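Local coordinates for protein phosphoserine phosphatase RsbX (Bacillus subtilis, PDB 3W42) that dephosphorylates RsbS as a manganese-binding PPM-type phosphatase, which keeps sigma-B activity low during growth and returns it to the prestress level after induction, at residues H9-V14 and Q171-I176; A41-L46 and A88-L93; G108-I113 and I153-L158; S116-S121 and T144-S149. All coordinates share one frame; numbering follows the deposited sequence. Where two conformers were deposited one is given.

In the fold
Contacts 2 and 3 lie in the core, with their centres about 8 Å apart, and contacts 1 and 4 lie nearer the surface. The fold is the alpha-beta-beta-alpha sandwich of PPM phosphatases. Contact 2 pairs two strands of one sheet, and contact 3 pairs two strands of the other. The two touch across the sandwich, where D44 and D156 bind the same manganese ion. Contact 1 reaches the same sheet as contact 3, but there a helix start meets a strand through one side-chain hydrogen bond and apolar packing. Contact 4 joins two loops by proline packing and water. Backbone ladders thus hold the centre, and side chains and solvent the periphery.

Contact 1. Residues H9-V14 and Q171-I176; sequences HIQTLV and QSVEEI
S172 OG is the best-held polar atom, gripped by two hydrogen bonds. S172 is the N-cap of helix 173-179, and its OG accepts from E175 N at 3.1 Å. S172 OG also donates to E175 OE1 at 2.7 Å, from above the carboxylate plane. Across the contact, Q11 OE1 is held by one strong hydrogen bond and one weak one. The backbone N of V173 gives the strong bond, with V173 N to Q11 OE1 at 2.9 Å. It is nearly straight (167°) and lies in the amide carbonyl plane. The weak bond comes from a water that also accepts from E174 N. The Q11 chain leaves with CG between the backbone N and the carbonyl carbon (chi1 67°) and then runs out extended. It slides past V173 in the opposite direction, and V173 CG2 lies 3.5 Å from Q11 OE1. The same methyl touches L13, with CG2 of V173 3.7 Å from L13 CB. L13 CD1 lies over the first turn of the helix, 4.0 Å from E174 CA.

Strand 10-17 lies between strands 2-6 and 191-198, and V173 and I176 also pack on L195 of the latter. The contact therefore seats the helix start on the outer face of this sheet. The V173 N-H is satisfied by the side-chain amide oxygen of Q11, the E175 N-H by the cap. The helix dipole would probably polarise the Q11 carbonyl.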
loop_
_atom_site.group_PDB
_atom_site.type_symbol
_atom_site.label_atom_id
_atom_site.label_comp_id
_atom_site.label_asym_id
_atom_site.label_seq_id
_atom_site.Cartn_x
_atom_site.Cartn_y
_atom_site.Cartn_z
ATOM N N HIS A 9 -10.981 -11.071 10.846
ATOM C CA HIS A 9 -10.851 -11.251 9.408
ATOM C C HIS A 9 -9.475 -10.976 8.858
ATOM O O HIS A 9 -9.155 -11.417 7.738
ATOM C CB HIS A 9 -11.871 -10.369 8.688
ATOM C CG HIS A 9 -13.263 -10.677 9.144
ATOM N ND1 HIS A 9 -13.870 -11.880 8.890
ATOM C CD2 HIS A 9 -14.078 -9.925 9.919
ATOM C CE1 HIS A 9 -15.056 -11.830 9.497
ATOM N NE2 HIS A 9 -15.176 -10.675 10.142
ATOM N N ILE A 10 -8.672 -10.194 9.546
ATOM C CA ILE A 10 -7.360 -9.802 9.061
ATOM C C ILE A 10 -6.465 -9.422 10.227
ATOM O O ILE A 10 -6.923 -8.913 11.237
ATOM C CB ILE A 10 -7.479 -8.573 8.083
ATOM C CG1 ILE A 10 -6.208 -8.429 7.186
ATOM C CG2 ILE A 10 -7.903 -7.270 8.811
ATOM C CD1 ILE A 10 -6.323 -7.320 6.191
ATOM N N GLN A 11 -5.176 -9.687 10.040
ATOM C CA GLN A 11 -4.136 -9.080 10.851
ATOM C C GLN A 11 -3.225 -8.266 9.954
ATOM O O GLN A 11 -2.908 -8.721 8.839
ATOM C CB GLN A 11 -3.406 -10.004 11.791
ATOM C CG GLN A 11 -2.575 -11.005 11.136
ATOM C CD GLN A 11 -1.641 -11.785 12.002
ATOM O OE1 GLN A 11 -0.556 -12.103 11.355
ATOM N NE2 GLN A 11 -2.078 -12.317 13.189
ATOM N N THR A 12 -2.852 -7.086 10.410
ATOM C CA THR A 12 -2.065 -6.186 9.614
ATOM C C THR A 12 -0.843 -5.640 10.395
ATOM O O THR A 12 -0.842 -5.600 11.635
ATOM C CB THR A 12 -2.863 -5.002 9.086
ATOM O OG1 THR A 12 -3.391 -4.228 10.183
ATOM C CG2 THR A 12 -4.033 -5.430 8.188
ATOM N N LEU A 13 0.129 -5.209 9.642
ATOM C CA LEU A 13 1.326 -4.561 10.167
ATOM C C LEU A 13 1.732 -3.480 9.194
ATOM O O LEU A 13 1.845 -3.766 7.986
ATOM C CB LEU A 13 2.407 -5.597 10.419
ATOM C CG LEU A 13 3.739 -5.066 11.031
ATOM C CD1 LEU A 13 4.412 -6.204 11.783
ATOM C CD2 LEU A 13 4.649 -4.492 9.970
ATOM N N VAL A 14 1.941 -2.279 9.694
ATOM C CA VAL A 14 2.466 -1.175 8.904
ATOM C C VAL A 14 3.875 -0.866 9.413
ATOM O O VAL A 14 4.061 -0.713 10.651
ATOM C CB VAL A 14 1.621 0.078 8.995
ATOM C CG1 VAL A 14 2.248 1.207 8.131
ATOM C CG2 VAL A 14 0.209 -0.209 8.710
ATOM N N GLN A 171 4.203 -17.091 8.632
ATOM C CA GLN A 171 2.973 -17.534 9.222
ATOM C C GLN A 171 2.144 -16.476 9.847
ATOM O O GLN A 171 1.064 -16.744 10.342
ATOM C CB GLN A 171 3.216 -18.651 10.279
ATOM C CG GLN A 171 3.820 -19.906 9.770
ATOM C CD GLN A 171 3.830 -20.980 10.875
ATOM O OE1 GLN A 171 2.785 -21.647 11.067
ATOM N NE2 GLN A 171 4.911 -21.128 11.547
ATOM N N SER A 172 2.691 -15.237 9.895
ATOM C CA SER A 172 2.008 -14.110 10.499
ATOM C C SER A 172 2.618 -12.853 9.881
ATOM O O SER A 172 3.743 -12.889 9.360
ATOM C CB SER A 172 2.241 -14.139 12.002
ATOM O OG SER A 172 3.584 -13.866 12.312
ATOM N N VAL A 173 1.968 -11.719 10.068
ATOM C CA VAL A 173 2.516 -10.491 9.568
ATOM C C VAL A 173 3.813 -10.107 10.334
ATOM O O VAL A 173 4.724 -9.545 9.755
ATOM C CB VAL A 173 1.535 -9.345 9.493
ATOM C CG1 VAL A 173 0.431 -9.660 8.460
ATOM C CG2 VAL A 173 0.899 -8.972 10.833
ATOM N N GLU A 174 3.888 -10.396 11.638
ATOM C CA GLU A 174 5.115 -10.123 12.369
ATOM C C GLU A 174 6.267 -10.908 11.781
ATOM O O GLU A 174 7.387 -10.416 11.621
ATOM C CB GLU A 174 4.960 -10.456 13.856
ATOM C CG GLU A 174 6.198 -10.337 14.684
ATOM C CD GLU A 174 5.890 -10.509 16.164
ATOM O OE1 GLU A 174 4.962 -9.835 16.690
ATOM O OE2 GLU A 174 6.484 -11.348 16.824
ATOM N N GLU A 175 6.035 -12.179 11.529
ATOM C CA GLU A 175 7.065 -13.037 10.904
ATOM C C GLU A 175 7.472 -12.547 9.557
ATOM O O GLU A 175 8.667 -12.527 9.228
ATOM C CB GLU A 175 6.698 -14.509 10.865
ATOM C CG GLU A 175 6.716 -15.144 12.236
ATOM C CD GLU A 175 6.046 -16.421 12.424
ATOM O OE1 GLU A 175 4.785 -16.335 12.324
ATOM O OE2 GLU A 175 6.589 -17.334 13.020
ATOM N N ILE A 176 6.540 -12.134 8.705
ATOM C CA ILE A 176 6.894 -11.644 7.392
ATOM C C ILE A 176 7.707 -10.348 7.552
ATOM O O ILE A 176 8.685 -10.150 6.830
ATOM C CB ILE A 176 5.631 -11.408 6.517
ATOM C CG1 ILE A 176 4.864 -12.738 6.250
ATOM C CG2 ILE A 176 6.072 -10.843 5.148
ATOM C CD1 ILE A 176 3.437 -12.581 5.785
HETATM O O HOH W 1 1.749 -11.036 13.610
#

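Contact 2. Residues A41-L46 and A88-L93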
loop_
_atom_site.group_PDB
_atom_site.type_symbol
_atom_site.label_atom_id
_atom_site.label_comp_id
_atom_site.label_asym_id
_atom_site.label_seq_id
_atom_site.Cartn_x
_atom_site.Cartn_y
_atom_site.Cartn_z
ATOM N N ALA A 41 -4.063 2.412 1.897
ATOM C CA ALA A 41 -3.374 3.095 0.816
ATOM C C ALA A 41 -1.957 3.374 1.225
ATOM O O ALA A 41 -1.685 3.634 2.406
ATOM C CB ALA A 41 -4.071 4.372 0.444
ATOM N N VAL A 42 -1.080 3.407 0.258
ATOM C CA VAL A 42 0.322 3.774 0.404
ATOM C C VAL A 42 0.665 4.716 -0.717
ATOM O O VAL A 42 0.297 4.441 -1.884
ATOM C CB VAL A 42 1.252 2.533 0.432
ATOM C CG1 VAL A 42 2.712 2.955 0.504
ATOM C CG2 VAL A 42 0.852 1.583 1.599
ATOM N N ALA A 43 1.393 5.779 -0.436
ATOM C CA ALA A 43 1.795 6.737 -1.420
ATOM C C ALA A 43 3.208 7.222 -1.198
ATOM O O ALA A 43 3.675 7.280 -0.051
ATOM C CB ALA A 43 0.810 7.952 -1.429
ATOM N N ASP A 44 3.881 7.583 -2.277
ATOM C CA ASP A 44 5.257 8.103 -2.243
ATOM C C ASP A 44 5.250 9.418 -3.019
ATOM O O ASP A 44 5.045 9.441 -4.237
ATOM C CB ASP A 44 6.197 7.058 -2.867
ATOM C CG ASP A 44 7.660 7.437 -2.842
ATOM O OD1 ASP A 44 7.955 8.611 -2.491
ATOM O OD2 ASP A 44 8.521 6.565 -3.175
ATOM N N GLY A 45 5.430 10.524 -2.327
ATOM C CA GLY A 45 5.413 11.801 -2.963
ATOM C C GLY A 45 6.624 12.057 -3.861
ATOM O O GLY A 45 7.713 11.612 -3.588
ATOM N N LEU A 46 6.377 12.741 -4.962
ATOM C CA LEU A 46 7.463 13.207 -5.806
ATOM C C LEU A 46 8.184 14.387 -5.117
ATOM O O LEU A 46 7.704 14.926 -4.133
ATOM C CB LEU A 46 7.007 13.541 -7.216
ATOM C CG LEU A 46 6.939 12.334 -8.179
ATOM C CD1 LEU A 46 5.845 11.309 -7.808
ATOM C CD2 LEU A 46 6.772 12.827 -9.613
ATOM N N ALA A 88 2.350 12.245 -6.725
ATOM C CA ALA A 88 2.696 11.069 -5.932
ATOM C C ALA A 88 2.451 9.802 -6.712
ATOM O O ALA A 88 1.511 9.778 -7.562
ATOM C CB ALA A 88 1.875 11.005 -4.634
ATOM N N THR A 89 3.167 8.761 -6.443
ATOM C CA THR A 89 2.765 7.429 -6.815
ATOM C C THR A 89 1.900 6.855 -5.688
ATOM O O THR A 89 2.117 7.206 -4.511
ATOM C CB THR A 89 3.961 6.551 -7.206
ATOM O OG1 THR A 89 4.795 6.439 -6.018
ATOM C CG2 THR A 89 4.734 7.122 -8.348
ATOM N N ALA A 90 0.897 6.023 -5.993
ATOM C CA ALA A 90 -0.005 5.597 -4.943
ATOM C C ALA A 90 -0.753 4.334 -5.353
ATOM O O ALA A 90 -0.995 4.089 -6.532
ATOM C CB ALA A 90 -1.058 6.681 -4.667
ATOM N N SER A 91 -1.160 3.592 -4.341
ATOM C CA SER A 91 -1.935 2.376 -4.457
ATOM C C SER A 91 -2.989 2.370 -3.423
ATOM O O SER A 91 -2.760 2.715 -2.249
ATOM C CB SER A 91 -1.067 1.171 -4.277
ATOM O OG SER A 91 -0.068 1.167 -5.314
ATOM N N ILE A 92 -4.226 1.971 -3.806
ATOM C CA ILE A 92 -5.377 1.950 -2.931
ATOM C C ILE A 92 -6.050 0.581 -3.022
ATOM O O ILE A 92 -6.313 0.070 -4.108
ATOM C CB ILE A 92 -6.406 3.019 -3.306
ATOM C CG1 ILE A 92 -5.728 4.406 -3.271
ATOM C CG2 ILE A 92 -7.558 3.065 -2.276
ATOM C CD1 ILE A 92 -6.688 5.572 -3.674
ATOM N N LEU A 93 -6.282 -0.040 -1.862
ATOM C CA LEU A 93 -6.842 -1.372 -1.719
ATOM C C LEU A 93 -8.052 -1.309 -0.813
ATOM O O LEU A 93 -7.977 -0.780 0.301
ATOM C CB LEU A 93 -5.799 -2.290 -1.113
ATOM C CG LEU A 93 -6.208 -3.724 -0.788
ATOM C CD1 LEU A 93 -6.576 -4.506 -2.048
ATOM C CD2 LEU A 93 -5.137 -4.453 -0.014
#
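L46 lays its CD1 methyl over the backbone of A88, with L46 CD1 3.7 Å from A88 CA. This closes one end of an antiparallel pair in the five-stranded sheet of the PPM-type sandwich. Strands 37-45 and 88-96 run here at 170° to each other. V42 with S91 and D44 with T89 are hydrogen-bonded pairs. A41 with I92, A43 with A90 and G45 with A88 are the non-hydrogen-bonded pairs between and beside them.

The four ladder bonds differ in approach. D44 N meets T89 O at 2.9 Å, in the plane of the carbonyl. S91 N comes to V42 O nearly along the C=O axis. T89 N reaches D44 O from above the carbonyl plane, 28° out of it.

A41, A43, A88, A90 and I92 share one face. A43 CB meets A90 CB at 3.9 Å, and A41 CB meets I92 CG1 at 4.1 Å. Helix 49-65 packs on A41, A43 and A88, and helix 71-81 on I92. V42, D44, T89 and S91 point to the other face, toward the six-stranded sheet. V42 packs on I153 of that sheet and on T155 in the loop after it. S91 OG is hydrogen-bonded to S106 and Y104 of the adjoining strand 101-107.

D44 CG stands anti to its backbone N (chi1 -177°), and its OD2 binds manganese together with D156 and D189. D44 OD1 lies close to the like charge of D27. Beside the metal ligand, T89 OG1 is hydrogen-bonded to N109 OD1 and sits 3.5 Å from D44 CB.

Contact 3. Residues G108-I113 and I153-L158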
loop_
_atom_site.group_PDB
_atom_site.type_symbol
_atom_site.label_atom_id
_atom_site.label_comp_id
_atom_site.label_asym_id
_atom_site.label_seq_id
_atom_site.Cartn_x
_atom_site.Cartn_y
_atom_site.Cartn_z
ATOM N N GLY A 108 1.714 4.280 -10.683
ATOM C CA GLY A 108 3.074 4.460 -10.271
ATOM C C GLY A 108 3.709 3.220 -9.732
ATOM O O GLY A 108 3.373 2.103 -10.105
ATOM N N ASN A 109 4.734 3.408 -8.885
ATOM C CA ASN A 109 5.670 2.372 -8.513
ATOM C C ASN A 109 5.488 1.855 -7.106
ATOM O O ASN A 109 6.381 1.144 -6.609
ATOM C CB ASN A 109 7.110 2.833 -8.778
ATOM C CG ASN A 109 7.550 3.874 -7.778
ATOM O OD1 ASN A 109 6.723 4.451 -7.051
ATOM N ND2 ASN A 109 8.856 4.102 -7.757
ATOM N N VAL A 110 4.354 2.092 -6.486
ATOM C CA VAL A 110 4.016 1.436 -5.253
ATOM C C VAL A 110 3.427 0.091 -5.591
ATOM O O VAL A 110 2.482 -0.010 -6.412
ATOM C CB VAL A 110 2.985 2.318 -4.414
ATOM C CG1 VAL A 110 2.616 1.616 -3.117
ATOM C CG2 VAL A 110 3.568 3.689 -4.145
ATOM N N ARG A 111 4.009 -0.980 -5.097
ATOM C CA ARG A 111 3.714 -2.338 -5.536
ATOM C C ARG A 111 2.779 -3.058 -4.579
ATOM O O ARG A 111 2.796 -2.810 -3.379
ATOM C CB ARG A 111 4.983 -3.120 -5.670
ATOM C CG ARG A 111 6.083 -2.508 -6.627
ATOM C CD ARG A 111 5.572 -2.176 -7.954
ATOM N NE ARG A 111 5.146 -3.332 -8.715
ATOM C CZ ARG A 111 5.935 -4.130 -9.447
ATOM N NH1 ARG A 111 7.229 -3.784 -9.625
ATOM N NH2 ARG A 111 5.422 -5.197 -10.057
ATOM N N PHE A 112 1.993 -3.960 -5.122
ATOM C CA PHE A 112 1.068 -4.784 -4.379
ATOM C C PHE A 112 1.234 -6.218 -4.844
ATOM O O PHE A 112 1.242 -6.508 -6.051
ATOM C CB PHE A 112 -0.388 -4.335 -4.654
ATOM C CG PHE A 112 -1.473 -5.197 -4.091
ATOM C CD1 PHE A 112 -1.491 -5.653 -2.779
ATOM C CD2 PHE A 112 -2.610 -5.488 -4.859
ATOM C CE1 PHE A 112 -2.568 -6.361 -2.289
ATOM C CE2 PHE A 112 -3.678 -6.193 -4.387
ATOM C CZ PHE A 112 -3.672 -6.653 -3.082
ATOM N N ILE A 113 1.388 -7.133 -3.878
ATOM C CA ILE A 113 1.505 -8.548 -4.138
ATOM C C ILE A 113 0.596 -9.278 -3.174
ATOM O O ILE A 113 0.727 -9.070 -1.955
ATOM C CB ILE A 113 3.017 -9.060 -3.940
ATOM C CG1 ILE A 113 4.004 -8.245 -4.794
ATOM C CG2 ILE A 113 3.024 -10.550 -4.281
ATOM C CD1 ILE A 113 4.577 -7.035 -4.155
ATOM N N ILE A 153 1.772 -4.255 0.396
ATOM C CA ILE A 153 1.846 -3.046 -0.427
ATOM C C ILE A 153 3.089 -2.300 0.009
ATOM O O ILE A 153 3.238 -2.077 1.227
ATOM C CB ILE A 153 0.624 -2.126 -0.271
ATOM C CG1 ILE A 153 -0.668 -2.883 -0.631
ATOM C CG2 ILE A 153 0.758 -0.899 -1.132
ATOM C CD1 ILE A 153 -1.950 -2.094 -0.216
ATOM N N HIS A 154 3.980 -1.910 -0.889
ATOM C CA HIS A 154 5.225 -1.256 -0.461
ATOM C C HIS A 154 5.687 -0.193 -1.413
ATOM O O HIS A 154 5.498 -0.278 -2.655
ATOM C CB HIS A 154 6.321 -2.289 -0.250
ATOM C CG HIS A 154 6.839 -2.975 -1.464
ATOM N ND1 HIS A 154 7.800 -2.406 -2.274
ATOM C CD2 HIS A 154 6.600 -4.194 -2.025
ATOM C CE1 HIS A 154 8.088 -3.276 -3.263
ATOM N NE2 HIS A 154 7.373 -4.372 -3.125
ATOM N N THR A 155 6.324 0.838 -0.884
ATOM C CA THR A 155 7.005 1.828 -1.673
ATOM C C THR A 155 8.323 1.286 -2.250
ATOM O O THR A 155 8.836 0.232 -1.827
ATOM C CB THR A 155 7.179 3.159 -0.931
ATOM O OG1 THR A 155 8.033 2.918 0.185
ATOM C CG2 THR A 155 5.858 3.776 -0.513
ATOM N N ASP A 156 8.875 2.075 -3.140
ATOM C CA ASP A 156 10.137 1.719 -3.786
ATOM C C ASP A 156 11.347 1.700 -2.885
ATOM O O ASP A 156 12.363 1.196 -3.259
ATOM C CB ASP A 156 10.351 2.604 -5.022
ATOM C CG ASP A 156 10.560 4.068 -4.707
ATOM O OD1 ASP A 156 10.498 4.446 -3.526
ATOM O OD2 ASP A 156 10.781 4.831 -5.701
ATOM N N GLY A 157 11.226 2.167 -1.662
ATOM C CA GLY A 157 12.311 2.042 -0.695
ATOM C C GLY A 157 12.542 0.603 -0.264
ATOM O O GLY A 157 13.602 0.325 0.278
ATOM N N LEU A 158 11.584 -0.310 -0.446
ATOM C CA LEU A 158 11.743 -1.704 -0.152
ATOM C C LEU A 158 12.082 -2.419 -1.489
ATOM O O LEU A 158 11.284 -2.470 -2.399
ATOM C CB LEU A 158 10.462 -2.305 0.398
ATOM C CG LEU A 158 10.568 -3.774 0.772
ATOM C CD1 LEU A 158 11.487 -4.066 1.869
ATOM C CD2 LEU A 158 9.194 -4.335 1.087
HETATM O O HOH W 2 7.402 4.218 -4.199
HETATM O O HOH W 3 7.487 -0.246 -4.820
#
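The H154 ring lies between R111 and L158. R111 CB sits over one face (CH-pi), 4.0 Å from the ring centroid, and L158 CD2 over the opposite face. H154 CG is between its backbone N and carbonyl carbon (chi1 69°). R111 runs alongside, pointing the same way, bent at chi2 and chi3. Its guanidinium reaches P124 O. In the ring plane, H154 ND1 donates almost straight to T155 O at 2.9 Å, from above that carbonyl's plane. The oxygen also accepts from L158 N in the beta turn 155-158, so two donors grip it.

R111 and H154 form a hydrogen-bonded antiparallel pair; R111 N to H154 O and H154 N to R111 O are both 2.9 Å. On the other face I153 crosses its neighbours obliquely. Its CG1 meets F112 CD1 at 3.6 Å, and its CG2 meets V110 CG1. This face packs on V42 and L93 of the five-stranded sheet.

Near the metal, N109 and D156 cross with amide and carboxylate planes 73° apart. N109 ND2 gives D156 OD2 a bent hydrogen bond of 2.9 Å, from above the carboxylate plane. One water links N109 OD1 to D156 N, and another joins N109 O to H154 O. D156 OD1 binds manganese with D44 and D189. N109 is thus second-shell, and its amide probably helps fix the carboxylate and may favour its ionised form.

Contact 4. Residues S116-S121 and T144-S149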
loop_
_atom_site.group_PDB
_atom_site.type_symbol
_atom_site.label_atom_id
_atom_site.label_comp_id
_atom_site.label_asym_id
_atom_site.label_seq_id
_atom_site.Cartn_x
_atom_site.Cartn_y
_atom_site.Cartn_z
ATOM N N SER A 116 -1.633 -16.371 -2.590
ATOM C CA SER A 116 -2.694 -17.307 -2.310
ATOM C C SER A 116 -2.088 -18.614 -1.791
ATOM O O SER A 116 -1.092 -19.059 -2.347
ATOM C CB SER A 116 -3.385 -17.522 -3.678
ATOM O OG SER A 116 -4.500 -18.351 -3.502
ATOM N N PRO A 117 -2.709 -19.286 -0.859
ATOM C CA PRO A 117 -2.113 -20.596 -0.371
ATOM C C PRO A 117 -1.917 -21.551 -1.448
ATOM O O PRO A 117 -0.951 -22.307 -1.463
ATOM C CB PRO A 117 -3.210 -21.060 0.633
ATOM C CG PRO A 117 -3.751 -19.748 1.137
ATOM C CD PRO A 117 -3.923 -18.872 -0.069
ATOM N N SER A 118 -2.850 -21.539 -2.360
ATOM C CA SER A 118 -2.782 -22.414 -3.544
ATOM C C SER A 118 -1.632 -22.171 -4.524
ATOM O O SER A 118 -1.567 -22.835 -5.560
ATOM C CB SER A 118 -4.016 -22.113 -4.357
ATOM O OG SER A 118 -3.937 -20.801 -4.773
ATOM N N GLY A 119 -0.843 -21.120 -4.244
ATOM C CA GLY A 119 0.334 -20.735 -5.000
ATOM C C GLY A 119 0.196 -19.754 -6.112
ATOM O O GLY A 119 1.196 -19.555 -6.768
ATOM N N GLU A 120 -1.026 -19.226 -6.301
ATOM C CA GLU A 120 -1.407 -18.135 -7.186
ATOM C C GLU A 120 -1.003 -16.785 -6.572
ATOM O O GLU A 120 -0.969 -16.588 -5.362
ATOM C CB GLU A 120 -2.926 -18.249 -7.344
ATOM C CG GLU A 120 -3.741 -17.163 -7.983
ATOM C CD GLU A 120 -5.245 -17.554 -7.939
ATOM O OE1 GLU A 120 -5.603 -18.586 -8.590
ATOM O OE2 GLU A 120 -6.053 -16.866 -7.247
ATOM N N SER A 121 -0.399 -15.972 -7.347
ATOM C CA SER A 121 -0.183 -14.657 -6.764
ATOM C C SER A 121 -0.857 -13.648 -7.698
ATOM O O SER A 121 -0.857 -13.798 -8.969
ATOM C CB SER A 121 1.307 -14.406 -6.693
ATOM O OG SER A 121 1.892 -14.420 -8.001
ATOM N N THR A 144 -11.663 -12.249 -6.005
ATOM C CA THR A 144 -11.897 -12.982 -4.760
ATOM C C THR A 144 -10.575 -13.500 -4.247
ATOM O O THR A 144 -9.756 -13.979 -5.014
ATOM C CB THR A 144 -12.870 -14.139 -5.083
ATOM O OG1 THR A 144 -14.059 -13.550 -5.621
ATOM C CG2 THR A 144 -13.238 -14.988 -3.885
ATOM N N TYR A 145 -10.348 -13.475 -2.964
ATOM C CA TYR A 145 -9.204 -14.093 -2.318
ATOM C C TYR A 145 -9.688 -15.325 -1.549
ATOM O O TYR A 145 -10.786 -15.394 -1.072
ATOM C CB TYR A 145 -8.391 -13.136 -1.423
ATOM C CG TYR A 145 -9.128 -12.659 -0.212
ATOM C CD1 TYR A 145 -9.104 -13.350 0.984
ATOM C CD2 TYR A 145 -9.854 -11.480 -0.250
ATOM C CE1 TYR A 145 -9.745 -12.918 2.088
ATOM C CE2 TYR A 145 -10.574 -11.048 0.904
ATOM C CZ TYR A 145 -10.496 -11.730 2.054
ATOM O OH TYR A 145 -11.161 -11.255 3.153
ATOM N N GLU A 146 -8.797 -16.256 -1.352
ATOM C CA GLU A 146 -9.010 -17.434 -0.508
ATOM C C GLU A 146 -8.508 -17.234 0.891
ATOM O O GLU A 146 -7.534 -16.485 1.130
ATOM C CB GLU A 146 -8.380 -18.677 -1.087
ATOM C CG GLU A 146 -8.997 -19.069 -2.395
ATOM C CD GLU A 146 -8.679 -20.429 -2.853
ATOM O OE1 GLU A 146 -7.540 -20.520 -3.365
ATOM O OE2 GLU A 146 -9.552 -21.338 -2.859
ATOM N N LYS A 147 -9.182 -17.861 1.842
ATOM C CA LYS A 147 -8.714 -17.805 3.195
ATOM C C LYS A 147 -7.222 -18.203 3.265
ATOM O O LYS A 147 -6.746 -19.118 2.606
ATOM C CB LYS A 147 -9.565 -18.625 4.161
ATOM C CG LYS A 147 -9.579 -20.105 3.895
ATOM C CD LYS A 147 -10.248 -20.859 5.067
ATOM C CE LYS A 147 -10.453 -22.357 4.796
ATOM N NZ LYS A 147 -11.371 -22.639 3.722
ATOM N N GLY A 148 -6.454 -17.469 4.086
ATOM C CA GLY A 148 -5.061 -17.720 4.219
ATOM C C GLY A 148 -4.164 -16.847 3.370
ATOM O O GLY A 148 -2.934 -16.915 3.512
ATOM N N SER A 149 -4.737 -16.088 2.469
ATOM C CA SER A 149 -3.955 -15.180 1.634
ATOM C C SER A 149 -3.183 -14.176 2.447
ATOM O O SER A 149 -3.640 -13.739 3.509
ATOM C CB SER A 149 -4.873 -14.464 0.641
ATOM O OG SER A 149 -5.482 -15.371 -0.274
HETATM O O HOH W 4 -6.312 -15.901 -2.756
HETATM O O HOH W 5 -5.849 -21.152 -1.499
#
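Two beta turns meet here, a type I turn at S116-G119 and a type II turn at E146-S149, and their backbones come closest at S116 and S149, with CA atoms 4.7 Å apart. P117 does most of the touching. Its CG and CD carbons rest on the other turn, with P117 CG 3.4 Å from K147 O and 3.7 Å from G148 C. P117 CD lies 3.8 Å from S149 OG. G148 has positive phi (97°), and its bare CA lets P117 CG come close.

The S149 hydroxyl lies beside the backbone N and anti to the carbonyl carbon (chi1 -64°). From there it turns back on its own turn and donates to E146 O, with S149 OG to E146 O at 2.7 Å, on a lone pair of that carbonyl. S149 N donates to the same oxygen, so two bonds grip it. In the other turn, S116 OG is anti to its backbone N (chi1 -176°) and shares a hydrogen bond of 2.8 Å with S118 OG.

Water joins the two turns. One molecule is held by S116 OG, E146 N and S149 OG. A second donates to E146 OE1 at 2.6 Å and accepts a weak bond from S118 N. The E146 chain runs extended beyond CG, which brings OE1 near the hydroxyls of S116 and S118, 3.7 Å from S116 OG.

The arrangement is a water-bridged packing of two surface turns. It joins the 111-115 to 121-122 connection to the crossing from strand 140-144 of one sheet to strand 150-154 of the other in the PPM-type sandwich.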